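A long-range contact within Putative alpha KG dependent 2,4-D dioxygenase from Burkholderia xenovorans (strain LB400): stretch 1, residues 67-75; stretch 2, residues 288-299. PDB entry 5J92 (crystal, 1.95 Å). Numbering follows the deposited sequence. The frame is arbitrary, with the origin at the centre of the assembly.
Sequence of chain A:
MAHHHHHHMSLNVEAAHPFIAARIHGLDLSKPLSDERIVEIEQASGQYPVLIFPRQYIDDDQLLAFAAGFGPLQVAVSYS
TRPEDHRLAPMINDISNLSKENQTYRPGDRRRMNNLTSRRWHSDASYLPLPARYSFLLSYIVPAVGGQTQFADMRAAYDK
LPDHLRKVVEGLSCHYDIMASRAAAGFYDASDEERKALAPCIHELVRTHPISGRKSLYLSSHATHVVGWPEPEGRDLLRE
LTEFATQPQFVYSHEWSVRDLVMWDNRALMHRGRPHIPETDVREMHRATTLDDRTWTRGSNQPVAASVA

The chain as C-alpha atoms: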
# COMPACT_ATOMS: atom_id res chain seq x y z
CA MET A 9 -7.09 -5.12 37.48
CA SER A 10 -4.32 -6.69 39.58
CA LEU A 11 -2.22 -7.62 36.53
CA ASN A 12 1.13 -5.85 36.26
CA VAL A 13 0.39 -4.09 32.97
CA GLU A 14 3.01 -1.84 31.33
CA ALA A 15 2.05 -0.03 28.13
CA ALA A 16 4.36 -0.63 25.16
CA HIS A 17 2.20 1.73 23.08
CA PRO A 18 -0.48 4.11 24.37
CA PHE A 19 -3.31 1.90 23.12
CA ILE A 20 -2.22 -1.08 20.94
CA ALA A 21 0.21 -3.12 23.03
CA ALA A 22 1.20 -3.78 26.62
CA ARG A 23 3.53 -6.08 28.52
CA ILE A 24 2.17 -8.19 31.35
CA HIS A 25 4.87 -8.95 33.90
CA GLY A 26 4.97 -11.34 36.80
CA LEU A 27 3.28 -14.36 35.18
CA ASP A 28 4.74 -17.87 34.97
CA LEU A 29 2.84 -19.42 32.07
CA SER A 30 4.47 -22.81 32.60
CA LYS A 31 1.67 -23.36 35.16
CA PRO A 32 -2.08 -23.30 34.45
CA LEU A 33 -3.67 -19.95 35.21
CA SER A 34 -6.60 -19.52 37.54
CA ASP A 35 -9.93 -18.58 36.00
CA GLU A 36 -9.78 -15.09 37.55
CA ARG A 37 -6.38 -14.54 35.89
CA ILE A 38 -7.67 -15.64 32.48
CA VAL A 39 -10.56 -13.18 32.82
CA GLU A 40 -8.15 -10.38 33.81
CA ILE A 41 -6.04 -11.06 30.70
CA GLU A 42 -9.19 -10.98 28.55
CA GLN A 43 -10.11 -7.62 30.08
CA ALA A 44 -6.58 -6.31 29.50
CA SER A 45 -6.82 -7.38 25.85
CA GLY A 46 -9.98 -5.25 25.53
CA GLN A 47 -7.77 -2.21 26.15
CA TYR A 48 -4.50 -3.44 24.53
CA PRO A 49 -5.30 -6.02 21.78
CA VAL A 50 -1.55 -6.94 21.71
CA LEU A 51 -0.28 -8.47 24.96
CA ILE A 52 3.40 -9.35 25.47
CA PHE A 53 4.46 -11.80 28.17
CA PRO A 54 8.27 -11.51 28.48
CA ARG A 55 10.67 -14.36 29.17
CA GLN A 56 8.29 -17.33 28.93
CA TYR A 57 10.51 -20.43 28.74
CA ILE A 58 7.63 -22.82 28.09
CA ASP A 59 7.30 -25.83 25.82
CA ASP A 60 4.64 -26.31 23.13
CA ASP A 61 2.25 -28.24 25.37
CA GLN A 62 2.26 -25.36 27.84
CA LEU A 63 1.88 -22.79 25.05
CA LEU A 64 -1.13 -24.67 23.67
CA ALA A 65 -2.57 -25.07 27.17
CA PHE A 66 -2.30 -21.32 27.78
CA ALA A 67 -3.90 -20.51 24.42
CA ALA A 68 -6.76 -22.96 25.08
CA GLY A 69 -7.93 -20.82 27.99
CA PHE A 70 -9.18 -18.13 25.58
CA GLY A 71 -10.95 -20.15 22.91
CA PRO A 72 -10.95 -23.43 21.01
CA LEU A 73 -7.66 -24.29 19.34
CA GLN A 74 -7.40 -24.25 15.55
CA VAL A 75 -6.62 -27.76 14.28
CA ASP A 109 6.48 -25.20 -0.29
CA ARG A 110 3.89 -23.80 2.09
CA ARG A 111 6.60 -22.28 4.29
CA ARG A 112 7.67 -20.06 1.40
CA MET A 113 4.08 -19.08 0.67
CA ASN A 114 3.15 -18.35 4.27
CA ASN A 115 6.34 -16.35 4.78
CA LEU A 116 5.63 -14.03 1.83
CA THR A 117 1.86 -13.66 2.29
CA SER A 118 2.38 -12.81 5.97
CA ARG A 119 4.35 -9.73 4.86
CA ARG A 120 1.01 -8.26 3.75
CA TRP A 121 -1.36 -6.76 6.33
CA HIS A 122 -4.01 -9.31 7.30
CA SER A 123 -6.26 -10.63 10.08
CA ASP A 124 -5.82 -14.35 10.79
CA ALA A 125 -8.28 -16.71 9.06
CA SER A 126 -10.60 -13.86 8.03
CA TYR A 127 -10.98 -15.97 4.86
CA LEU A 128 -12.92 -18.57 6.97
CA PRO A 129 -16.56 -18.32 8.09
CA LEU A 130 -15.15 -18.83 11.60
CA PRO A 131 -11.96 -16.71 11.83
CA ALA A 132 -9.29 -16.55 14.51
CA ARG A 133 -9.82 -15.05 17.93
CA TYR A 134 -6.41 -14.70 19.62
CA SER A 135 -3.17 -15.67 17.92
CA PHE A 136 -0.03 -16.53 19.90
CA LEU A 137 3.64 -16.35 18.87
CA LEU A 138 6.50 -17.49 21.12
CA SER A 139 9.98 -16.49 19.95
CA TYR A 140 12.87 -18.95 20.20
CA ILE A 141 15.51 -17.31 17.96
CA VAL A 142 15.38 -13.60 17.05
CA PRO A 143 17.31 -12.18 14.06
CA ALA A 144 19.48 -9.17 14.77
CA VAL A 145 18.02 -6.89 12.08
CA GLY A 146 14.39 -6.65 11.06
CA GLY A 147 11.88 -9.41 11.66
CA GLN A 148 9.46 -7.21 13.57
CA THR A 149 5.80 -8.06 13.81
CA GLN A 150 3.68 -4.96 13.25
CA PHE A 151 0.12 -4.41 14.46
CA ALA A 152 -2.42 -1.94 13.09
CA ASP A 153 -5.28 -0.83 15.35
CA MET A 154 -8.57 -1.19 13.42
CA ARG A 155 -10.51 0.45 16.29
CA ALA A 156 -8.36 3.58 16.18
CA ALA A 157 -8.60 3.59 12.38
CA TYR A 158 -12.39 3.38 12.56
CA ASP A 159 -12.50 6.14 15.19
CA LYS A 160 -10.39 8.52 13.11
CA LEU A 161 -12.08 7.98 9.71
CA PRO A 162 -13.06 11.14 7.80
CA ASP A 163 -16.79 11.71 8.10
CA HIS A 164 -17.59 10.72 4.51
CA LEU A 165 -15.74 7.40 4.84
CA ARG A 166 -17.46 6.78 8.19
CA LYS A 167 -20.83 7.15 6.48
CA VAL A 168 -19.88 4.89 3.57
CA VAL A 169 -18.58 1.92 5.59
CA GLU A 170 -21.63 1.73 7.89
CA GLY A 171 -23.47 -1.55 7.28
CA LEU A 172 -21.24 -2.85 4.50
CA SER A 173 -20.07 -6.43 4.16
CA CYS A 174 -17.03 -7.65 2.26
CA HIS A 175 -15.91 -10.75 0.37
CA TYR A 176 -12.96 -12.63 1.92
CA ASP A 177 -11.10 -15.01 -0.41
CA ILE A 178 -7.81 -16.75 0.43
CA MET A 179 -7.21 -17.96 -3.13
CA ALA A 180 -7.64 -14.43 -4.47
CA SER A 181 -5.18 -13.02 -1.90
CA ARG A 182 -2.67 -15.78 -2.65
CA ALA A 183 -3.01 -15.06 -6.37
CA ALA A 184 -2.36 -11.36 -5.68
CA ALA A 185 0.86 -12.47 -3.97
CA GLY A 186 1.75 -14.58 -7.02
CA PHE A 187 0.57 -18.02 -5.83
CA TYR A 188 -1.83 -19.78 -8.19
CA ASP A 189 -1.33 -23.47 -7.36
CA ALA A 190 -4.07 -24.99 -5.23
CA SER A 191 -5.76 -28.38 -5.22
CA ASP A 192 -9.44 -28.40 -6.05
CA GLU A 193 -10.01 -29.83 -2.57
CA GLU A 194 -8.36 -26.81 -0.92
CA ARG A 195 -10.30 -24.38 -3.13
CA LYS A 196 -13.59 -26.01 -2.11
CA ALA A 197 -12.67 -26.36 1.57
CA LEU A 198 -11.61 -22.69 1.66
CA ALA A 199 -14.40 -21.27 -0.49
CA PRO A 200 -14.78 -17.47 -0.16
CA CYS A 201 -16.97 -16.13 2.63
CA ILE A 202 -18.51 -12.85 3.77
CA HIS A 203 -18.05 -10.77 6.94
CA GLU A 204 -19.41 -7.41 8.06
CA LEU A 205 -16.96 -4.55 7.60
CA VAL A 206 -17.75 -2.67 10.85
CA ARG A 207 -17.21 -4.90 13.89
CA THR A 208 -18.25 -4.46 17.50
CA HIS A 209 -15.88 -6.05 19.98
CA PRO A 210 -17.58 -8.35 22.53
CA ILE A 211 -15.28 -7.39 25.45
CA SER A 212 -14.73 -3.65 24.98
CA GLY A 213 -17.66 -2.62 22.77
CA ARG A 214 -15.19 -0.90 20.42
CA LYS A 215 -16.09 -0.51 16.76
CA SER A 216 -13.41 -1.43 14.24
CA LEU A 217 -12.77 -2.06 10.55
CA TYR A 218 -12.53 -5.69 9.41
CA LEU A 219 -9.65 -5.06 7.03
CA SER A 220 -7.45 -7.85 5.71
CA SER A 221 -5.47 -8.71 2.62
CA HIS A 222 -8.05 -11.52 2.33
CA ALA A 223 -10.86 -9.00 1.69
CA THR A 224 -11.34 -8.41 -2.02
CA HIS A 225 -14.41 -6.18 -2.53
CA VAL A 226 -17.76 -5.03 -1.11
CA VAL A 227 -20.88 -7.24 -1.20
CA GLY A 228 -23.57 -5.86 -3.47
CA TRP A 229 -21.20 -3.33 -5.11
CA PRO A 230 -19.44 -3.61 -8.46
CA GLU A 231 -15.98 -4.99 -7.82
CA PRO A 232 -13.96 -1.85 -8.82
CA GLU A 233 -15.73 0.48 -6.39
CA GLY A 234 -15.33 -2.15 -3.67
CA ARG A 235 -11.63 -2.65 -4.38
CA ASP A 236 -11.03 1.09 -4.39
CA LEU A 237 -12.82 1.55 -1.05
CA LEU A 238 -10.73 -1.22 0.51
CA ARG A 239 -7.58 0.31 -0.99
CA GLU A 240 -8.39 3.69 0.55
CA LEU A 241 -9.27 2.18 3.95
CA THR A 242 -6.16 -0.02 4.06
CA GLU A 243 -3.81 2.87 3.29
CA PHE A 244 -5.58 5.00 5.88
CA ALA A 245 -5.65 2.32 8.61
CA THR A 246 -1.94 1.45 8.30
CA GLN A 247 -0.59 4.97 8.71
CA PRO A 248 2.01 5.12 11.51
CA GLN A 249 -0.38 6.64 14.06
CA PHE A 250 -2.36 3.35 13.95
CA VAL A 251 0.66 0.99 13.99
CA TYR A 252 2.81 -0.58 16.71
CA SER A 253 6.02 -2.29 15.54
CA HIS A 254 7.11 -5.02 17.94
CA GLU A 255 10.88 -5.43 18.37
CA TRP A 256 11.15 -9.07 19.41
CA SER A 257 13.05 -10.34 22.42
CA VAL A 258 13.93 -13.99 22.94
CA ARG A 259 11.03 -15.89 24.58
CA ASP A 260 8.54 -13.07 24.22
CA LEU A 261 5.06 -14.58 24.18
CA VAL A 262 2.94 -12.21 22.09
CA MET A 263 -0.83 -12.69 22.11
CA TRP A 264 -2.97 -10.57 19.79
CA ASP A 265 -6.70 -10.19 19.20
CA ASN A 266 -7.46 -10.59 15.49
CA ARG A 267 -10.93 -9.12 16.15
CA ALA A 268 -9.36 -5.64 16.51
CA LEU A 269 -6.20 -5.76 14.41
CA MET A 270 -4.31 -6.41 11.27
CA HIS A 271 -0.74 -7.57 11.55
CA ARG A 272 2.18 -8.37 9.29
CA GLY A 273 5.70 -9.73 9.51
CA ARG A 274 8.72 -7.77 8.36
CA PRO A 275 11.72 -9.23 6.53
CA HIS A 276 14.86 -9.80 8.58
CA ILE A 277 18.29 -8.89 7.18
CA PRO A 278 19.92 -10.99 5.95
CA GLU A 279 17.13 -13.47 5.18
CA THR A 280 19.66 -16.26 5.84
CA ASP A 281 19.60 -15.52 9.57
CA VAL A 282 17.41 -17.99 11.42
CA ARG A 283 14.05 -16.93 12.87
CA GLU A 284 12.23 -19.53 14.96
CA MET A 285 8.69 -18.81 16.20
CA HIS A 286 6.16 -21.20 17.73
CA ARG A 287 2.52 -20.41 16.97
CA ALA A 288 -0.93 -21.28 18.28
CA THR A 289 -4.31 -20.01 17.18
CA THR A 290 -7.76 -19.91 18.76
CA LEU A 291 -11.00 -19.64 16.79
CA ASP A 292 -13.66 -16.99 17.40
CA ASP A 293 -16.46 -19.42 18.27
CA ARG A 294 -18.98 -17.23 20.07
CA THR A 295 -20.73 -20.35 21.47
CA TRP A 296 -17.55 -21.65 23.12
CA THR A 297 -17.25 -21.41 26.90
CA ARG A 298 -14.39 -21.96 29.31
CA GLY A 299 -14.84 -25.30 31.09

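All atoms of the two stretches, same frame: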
# COMPACT_ATOMS: atom_id res chain seq x y z
N ALA A 67 -3.01 -21.00 25.47
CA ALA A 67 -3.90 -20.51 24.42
C ALA A 67 -5.32 -21.04 24.59
O ALA A 67 -6.29 -20.30 24.40
CB ALA A 67 -3.33 -20.90 23.06
N ALA A 68 -5.46 -22.32 24.97
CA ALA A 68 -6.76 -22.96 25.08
C ALA A 68 -7.64 -22.35 26.16
O ALA A 68 -8.83 -22.68 26.22
CB ALA A 68 -6.60 -24.46 25.31
N GLY A 69 -7.09 -21.51 27.03
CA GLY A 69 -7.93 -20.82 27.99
C GLY A 69 -8.77 -19.70 27.41
O GLY A 69 -9.71 -19.25 28.07
N PHE A 70 -8.49 -19.26 26.17
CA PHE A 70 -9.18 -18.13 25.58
C PHE A 70 -10.09 -18.48 24.41
O PHE A 70 -10.81 -17.61 23.92
CB PHE A 70 -8.16 -17.07 25.13
CG PHE A 70 -7.27 -16.61 26.25
CD1 PHE A 70 -7.69 -15.64 27.14
CD2 PHE A 70 -6.03 -17.21 26.45
CE1 PHE A 70 -6.86 -15.21 28.18
CE2 PHE A 70 -5.20 -16.81 27.50
CZ PHE A 70 -5.63 -15.82 28.36
N GLY A 71 -10.07 -19.72 23.97
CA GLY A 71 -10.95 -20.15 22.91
C GLY A 71 -10.53 -21.52 22.44
O GLY A 71 -9.51 -22.06 22.87
N PRO A 72 -11.32 -22.12 21.54
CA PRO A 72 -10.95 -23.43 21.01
C PRO A 72 -9.76 -23.33 20.06
O PRO A 72 -9.66 -22.39 19.27
CB PRO A 72 -12.23 -23.90 20.28
CG PRO A 72 -12.93 -22.64 19.90
CD PRO A 72 -12.58 -21.61 20.98
N LEU A 73 -8.86 -24.31 20.16
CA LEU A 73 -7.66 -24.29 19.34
C LEU A 73 -7.98 -24.60 17.88
O LEU A 73 -8.82 -25.45 17.58
CB LEU A 73 -6.63 -25.29 19.88
CG LEU A 73 -5.99 -24.95 21.23
CD1 LEU A 73 -5.15 -26.10 21.78
CD2 LEU A 73 -5.15 -23.68 21.13
N GLN A 74 -7.27 -23.93 16.97
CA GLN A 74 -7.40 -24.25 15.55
C GLN A 74 -6.60 -25.51 15.23
O GLN A 74 -5.40 -25.58 15.51
CB GLN A 74 -6.92 -23.09 14.69
CG GLN A 74 -7.01 -23.38 13.20
CD GLN A 74 -6.61 -22.20 12.34
OE1 GLN A 74 -5.53 -21.61 12.51
NE2 GLN A 74 -7.49 -21.82 11.42
N VAL A 75 -7.27 -26.50 14.64
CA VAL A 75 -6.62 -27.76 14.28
C VAL A 75 -6.03 -27.66 12.88
O VAL A 75 -6.71 -27.27 11.93
CB VAL A 75 -7.61 -28.94 14.36
N ALA A 288 0.33 -20.65 17.95
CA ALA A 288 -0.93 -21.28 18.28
C ALA A 288 -2.04 -20.31 17.94
O ALA A 288 -1.84 -19.09 17.92
CB ALA A 288 -1.01 -21.68 19.76
N THR A 289 -3.21 -20.85 17.61
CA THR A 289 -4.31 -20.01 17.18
C THR A 289 -5.62 -20.52 17.79
O THR A 289 -5.86 -21.73 17.83
CB THR A 289 -4.41 -19.97 15.65
OG1 THR A 289 -3.13 -19.61 15.11
CG2 THR A 289 -5.44 -18.92 15.20
N THR A 290 -6.43 -19.60 18.28
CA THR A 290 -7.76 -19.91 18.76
C THR A 290 -8.77 -19.36 17.76
O THR A 290 -8.51 -18.36 17.08
CB THR A 290 -8.02 -19.32 20.15
OG1 THR A 290 -7.86 -17.90 20.10
CG2 THR A 290 -7.05 -19.92 21.17
N LEU A 291 -9.93 -20.02 17.69
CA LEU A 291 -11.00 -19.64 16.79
C LEU A 291 -12.07 -18.84 17.53
O LEU A 291 -12.31 -19.06 18.72
CB LEU A 291 -11.64 -20.88 16.15
CG LEU A 291 -10.66 -21.62 15.24
CD1 LEU A 291 -11.31 -22.85 14.63
CD2 LEU A 291 -10.23 -20.65 14.15
N ASP A 292 -12.70 -17.92 16.81
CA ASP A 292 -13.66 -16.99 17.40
C ASP A 292 -15.07 -17.60 17.44
O ASP A 292 -16.01 -17.09 16.84
CB ASP A 292 -13.64 -15.66 16.64
CG ASP A 292 -14.39 -14.55 17.37
OD1 ASP A 292 -14.60 -14.67 18.59
OD2 ASP A 292 -14.75 -13.55 16.71
N ASP A 293 -15.19 -18.72 18.14
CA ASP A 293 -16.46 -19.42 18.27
C ASP A 293 -17.25 -18.77 19.40
O ASP A 293 -16.96 -19.00 20.58
CB ASP A 293 -16.21 -20.90 18.53
CG ASP A 293 -17.47 -21.74 18.46
OD1 ASP A 293 -18.59 -21.20 18.56
OD2 ASP A 293 -17.33 -22.97 18.32
N ARG A 294 -18.24 -17.96 19.05
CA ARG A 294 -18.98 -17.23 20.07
C ARG A 294 -19.84 -18.13 20.96
O ARG A 294 -20.34 -17.66 21.99
CB ARG A 294 -19.84 -16.14 19.42
CG ARG A 294 -19.04 -15.08 18.65
CD ARG A 294 -18.30 -14.12 19.59
NE ARG A 294 -17.38 -13.24 18.85
CZ ARG A 294 -17.64 -11.98 18.49
NH1 ARG A 294 -18.80 -11.41 18.80
NH2 ARG A 294 -16.74 -11.28 17.82
N THR A 295 -20.02 -19.41 20.60
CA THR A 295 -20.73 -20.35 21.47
C THR A 295 -19.81 -21.08 22.43
O THR A 295 -20.30 -21.78 23.33
CB THR A 295 -21.50 -21.39 20.64
OG1 THR A 295 -20.60 -22.37 20.11
CG2 THR A 295 -22.27 -20.73 19.50
N TRP A 296 -18.50 -20.95 22.27
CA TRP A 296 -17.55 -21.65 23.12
C TRP A 296 -17.55 -21.03 24.51
O TRP A 296 -17.77 -19.83 24.67
CB TRP A 296 -16.16 -21.60 22.50
CG TRP A 296 -15.03 -22.16 23.33
CD1 TRP A 296 -14.51 -23.43 23.26
CD2 TRP A 296 -14.22 -21.45 24.29
NE1 TRP A 296 -13.45 -23.55 24.14
CE2 TRP A 296 -13.26 -22.36 24.78
CE3 TRP A 296 -14.24 -20.14 24.78
CZ2 TRP A 296 -12.32 -22.00 25.74
CZ3 TRP A 296 -13.30 -19.79 25.75
CH2 TRP A 296 -12.36 -20.71 26.21
N THR A 297 -17.35 -21.87 25.53
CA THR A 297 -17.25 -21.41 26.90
C THR A 297 -16.10 -22.12 27.60
O THR A 297 -15.80 -23.28 27.32
CB THR A 297 -18.55 -21.67 27.69
OG1 THR A 297 -18.83 -23.08 27.70
CG2 THR A 297 -19.72 -20.92 27.08
N ARG A 298 -15.45 -21.39 28.49
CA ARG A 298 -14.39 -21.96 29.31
C ARG A 298 -14.98 -23.00 30.25
O ARG A 298 -15.87 -22.67 31.05
CB ARG A 298 -13.69 -20.85 30.10
CG ARG A 298 -12.19 -21.01 30.27
CD ARG A 298 -11.64 -20.04 31.33
NE ARG A 298 -12.40 -18.79 31.40
CZ ARG A 298 -12.40 -17.83 30.47
NH1 ARG A 298 -13.13 -16.73 30.66
NH2 ARG A 298 -11.71 -17.97 29.34
N GLY A 299 -14.50 -24.23 30.16
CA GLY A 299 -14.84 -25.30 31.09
C GLY A 299 -16.25 -25.34 31.64
O GLY A 299 -17.11 -26.07 31.15
O HOH W 1 -3.42 -23.76 17.35

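Two segments more than 200 residues apart in sequence are joined by a single beta bridge, which is flanked by a tryptophan face packed on a Gly-Pro pair and by an arginine that reaches a turn carbonyl; together they bury 695 Å², both sides summed.

The bridge pairs Leu 73 with Thr 290, whose CA atoms lie 4.4 Å apart. Its hydrogen bonds are short and nearly straight: Gln 74 N donates to Thr 289 O (2.8 Å, 168°) and Leu 291 N to Pro 72 O (2.9 Å, 160°). Proline, lacking an amide hydrogen, can still serve here because only its carbonyl is used. The same acceptors draw CA-H contacts, Thr 290 CA to Pro 72 O at 3.2 Å and Leu 73 CA to Thr 289 O at 3.5 Å. A water extends the pairing, accepting from Thr 289 N (2.9 Å from water 1) and donating to Gln 74 O (3.3 Å from water 1).

Trp 296, chi1 174° (t), lays one ring face against the other stretch. Gly 71 CA sits 3.4 Å from the centroid of its six-membered ring, 3° off the normal, and Pro 72 CD 3.5 Å from that of the five-membered ring, 13° off. With no side chain, Gly 71 fits tightly: an ideal CB would lie 3.3 Å from both Thr 290 CB and Leu 291 O.

Around the type I turn from Ala 67 to Phe 70, Arg 298 NH2 donates to Gly 69 O (2.7 Å, 135°), with the oxygen near the guanidinium plane. Deeper in, small side chains permit close packing: Ala 67 CB lies 4.1 Å from Ala 288 CB, and Thr 290 CG2 approaches Ala 67 O to 3.3 Å. The Gln 74 side chain, with chi1 and chi2 both t, runs across the strand direction, its OE1 3.7 Å from Thr 289 CB and its NE2 4.0 Å from Leu 291 CD2.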